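Local structure of putative GH105 family protein (Salmonella enterica subsp. enterica serovar Paratyphi A, 3QWT) at residues 91-96 with 119-124. The protein is of unknown function but, as a putative GH105 hydrolase with an alpha/alpha toroid fold, probably cleaves unsaturated sugar residues from oligosaccharides. Numbering follows the deposited sequence.
Sequences IIDDWF and AYRYEE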
# COMPACT_ATOMS: atom_id res chain seq x y z
N ILE A 91 21.78 -34.34 -16.83
CA ILE A 91 21.13 -34.68 -18.10
C ILE A 91 20.39 -33.47 -18.69
O ILE A 91 20.48 -33.19 -19.90
CB ILE A 91 20.16 -35.88 -17.95
CG1 ILE A 91 20.94 -37.17 -17.66
CG2 ILE A 91 19.32 -36.06 -19.20
CD1 ILE A 91 20.05 -38.37 -17.32
N ILE A 92 19.68 -32.74 -17.85
CA ILE A 92 18.97 -31.53 -18.29
C ILE A 92 19.92 -30.44 -18.79
O ILE A 92 19.81 -29.96 -19.94
CB ILE A 92 18.12 -30.96 -17.16
CG1 ILE A 92 16.93 -31.88 -16.90
CG2 ILE A 92 17.67 -29.53 -17.49
CD1 ILE A 92 16.31 -31.67 -15.52
N ASP A 93 20.87 -30.06 -17.94
CA ASP A 93 21.82 -29.02 -18.32
C ASP A 93 22.61 -29.40 -19.57
O ASP A 93 22.84 -28.56 -20.45
CB ASP A 93 22.74 -28.67 -17.15
CG ASP A 93 21.99 -28.05 -15.98
OD1 ASP A 93 20.77 -27.76 -16.11
OD2 ASP A 93 22.62 -27.85 -14.92
N ASP A 94 23.00 -30.67 -19.66
CA ASP A 94 23.72 -31.16 -20.84
C ASP A 94 22.89 -31.01 -22.11
O ASP A 94 23.40 -30.55 -23.13
CB ASP A 94 24.17 -32.61 -20.66
CG ASP A 94 25.32 -32.76 -19.69
OD1 ASP A 94 25.96 -31.74 -19.34
OD2 ASP A 94 25.59 -33.91 -19.27
N TRP A 95 21.62 -31.41 -22.07
CA TRP A 95 20.79 -31.26 -23.26
C TRP A 95 20.80 -29.81 -23.73
O TRP A 95 20.96 -29.53 -24.92
CB TRP A 95 19.36 -31.70 -22.99
CG TRP A 95 18.52 -31.76 -24.24
CD1 TRP A 95 18.33 -32.85 -25.04
CD2 TRP A 95 17.77 -30.69 -24.83
NE1 TRP A 95 17.50 -32.53 -26.08
CE2 TRP A 95 17.14 -31.22 -25.99
CE3 TRP A 95 17.55 -29.34 -24.50
CZ2 TRP A 95 16.31 -30.44 -26.81
CZ3 TRP A 95 16.72 -28.58 -25.32
CH2 TRP A 95 16.11 -29.13 -26.46
N PHE A 96 20.61 -28.89 -22.79
CA PHE A 96 20.60 -27.48 -23.14
C PHE A 96 21.94 -27.01 -23.69
O PHE A 96 21.98 -26.29 -24.68
CB PHE A 96 20.17 -26.61 -21.96
CG PHE A 96 18.69 -26.59 -21.74
CD1 PHE A 96 17.84 -26.17 -22.75
CD2 PHE A 96 18.15 -27.01 -20.54
CE1 PHE A 96 16.48 -26.17 -22.57
CE2 PHE A 96 16.78 -27.00 -20.35
CZ PHE A 96 15.94 -26.58 -21.37
N ALA A 119 13.29 -22.30 -17.92
CA ALA A 119 12.82 -21.26 -17.02
C ALA A 119 13.10 -21.68 -15.59
O ALA A 119 13.61 -20.90 -14.80
CB ALA A 119 11.32 -20.95 -17.23
N TYR A 120 12.78 -22.93 -15.26
CA TYR A 120 13.01 -23.42 -13.91
C TYR A 120 14.50 -23.47 -13.59
O TYR A 120 14.91 -23.21 -12.47
CB TYR A 120 12.41 -24.81 -13.73
CG TYR A 120 10.95 -24.81 -13.35
CD1 TYR A 120 9.95 -25.10 -14.29
CD2 TYR A 120 10.56 -24.53 -12.04
CE1 TYR A 120 8.61 -25.12 -13.94
CE2 TYR A 120 9.22 -24.54 -11.68
CZ TYR A 120 8.25 -24.84 -12.63
OH TYR A 120 6.92 -24.85 -12.28
N ARG A 121 15.32 -23.83 -14.57
CA ARG A 121 16.74 -23.91 -14.32
C ARG A 121 17.32 -22.51 -14.12
O ARG A 121 18.17 -22.30 -13.27
CB ARG A 121 17.48 -24.69 -15.42
CG ARG A 121 17.15 -26.20 -15.45
CD ARG A 121 17.62 -26.93 -14.19
NE ARG A 121 19.07 -26.95 -14.04
CZ ARG A 121 19.73 -26.68 -12.92
NH1 ARG A 121 19.06 -26.37 -11.82
NH2 ARG A 121 21.06 -26.72 -12.89
N TYR A 122 16.83 -21.55 -14.89
CA TYR A 122 17.27 -20.17 -14.70
C TYR A 122 16.86 -19.67 -13.32
O TYR A 122 17.61 -18.97 -12.65
CB TYR A 122 16.71 -19.24 -15.78
CG TYR A 122 17.07 -17.80 -15.55
CD1 TYR A 122 18.39 -17.37 -15.65
CD2 TYR A 122 16.10 -16.87 -15.21
CE1 TYR A 122 18.73 -16.06 -15.43
CE2 TYR A 122 16.43 -15.55 -14.99
CZ TYR A 122 17.75 -15.15 -15.11
OH TYR A 122 18.09 -13.83 -14.89
N GLU A 123 15.65 -20.04 -12.90
CA GLU A 123 15.15 -19.65 -11.59
C GLU A 123 16.11 -20.09 -10.46
O GLU A 123 16.42 -19.30 -9.57
CB GLU A 123 13.77 -20.24 -11.36
CG GLU A 123 13.15 -19.88 -10.02
CD GLU A 123 11.70 -20.31 -9.91
OE1 GLU A 123 10.88 -19.54 -9.36
OE2 GLU A 123 11.36 -21.41 -10.38
N GLU A 124 16.60 -21.34 -10.52
CA GLU A 124 17.53 -21.85 -9.51
C GLU A 124 18.94 -21.28 -9.61
O GLU A 124 19.54 -20.98 -8.59
CB GLU A 124 17.64 -23.38 -9.56
CG GLU A 124 16.34 -24.13 -9.74
CD GLU A 124 16.57 -25.61 -9.96
OE1 GLU A 124 16.20 -26.12 -11.04
OE2 GLU A 124 17.15 -26.26 -9.04
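Asp93 on helix 86-102 and Arg121 on helix 114-125 join their helices through a two-pronged salt bridge, a compact example of how a side-on guanidinium grip works. The carboxylate meets the edge of the guanidinium group that carries NE and NH2, and the two planes lie only 13° apart. Each oxygen takes one N-H through its syn lone pair: Arg121 NE reaches Asp93 OD1 at 2.8 Å in a nearly straight bond (170°), and Arg121 NH2 reaches Asp93 OD2, also at 2.8 Å. Two such bonds between flat partners oppose rotation of either group against the other.

Arg121 arrives at this pose folded rather than stretched, its chain bent at both chi2 (-65°) and chi3. The aliphatic start of the chain packs on Ile92, whose CG2 methyl, set anti to the backbone N, touches Arg121 CG at 3.9 Å. One aliphatic contact therefore lies beside the charged one. At another edge of the guanidinium, NH1 is used within its own helix, donating to Glu124 OE1 at 3.0 Å; this partner lies in the guanidinium plane, although the hydrogen bond meets the Glu124 carboxylate from above its own plane. Asp93 OD2 is shared with Arg89, one turn earlier on helix 86-102, and Glu124 OE2 is hydrogen-bonded to Tyr80 OH on helix 67-83.

The chemistry is that of a salt-bridge network linking neighbouring helices of the toroid: Arg121, buried in the assembly, has a carboxylate on each of two edges, an arrangement that should favour its positive charge and the ionised forms of both acids.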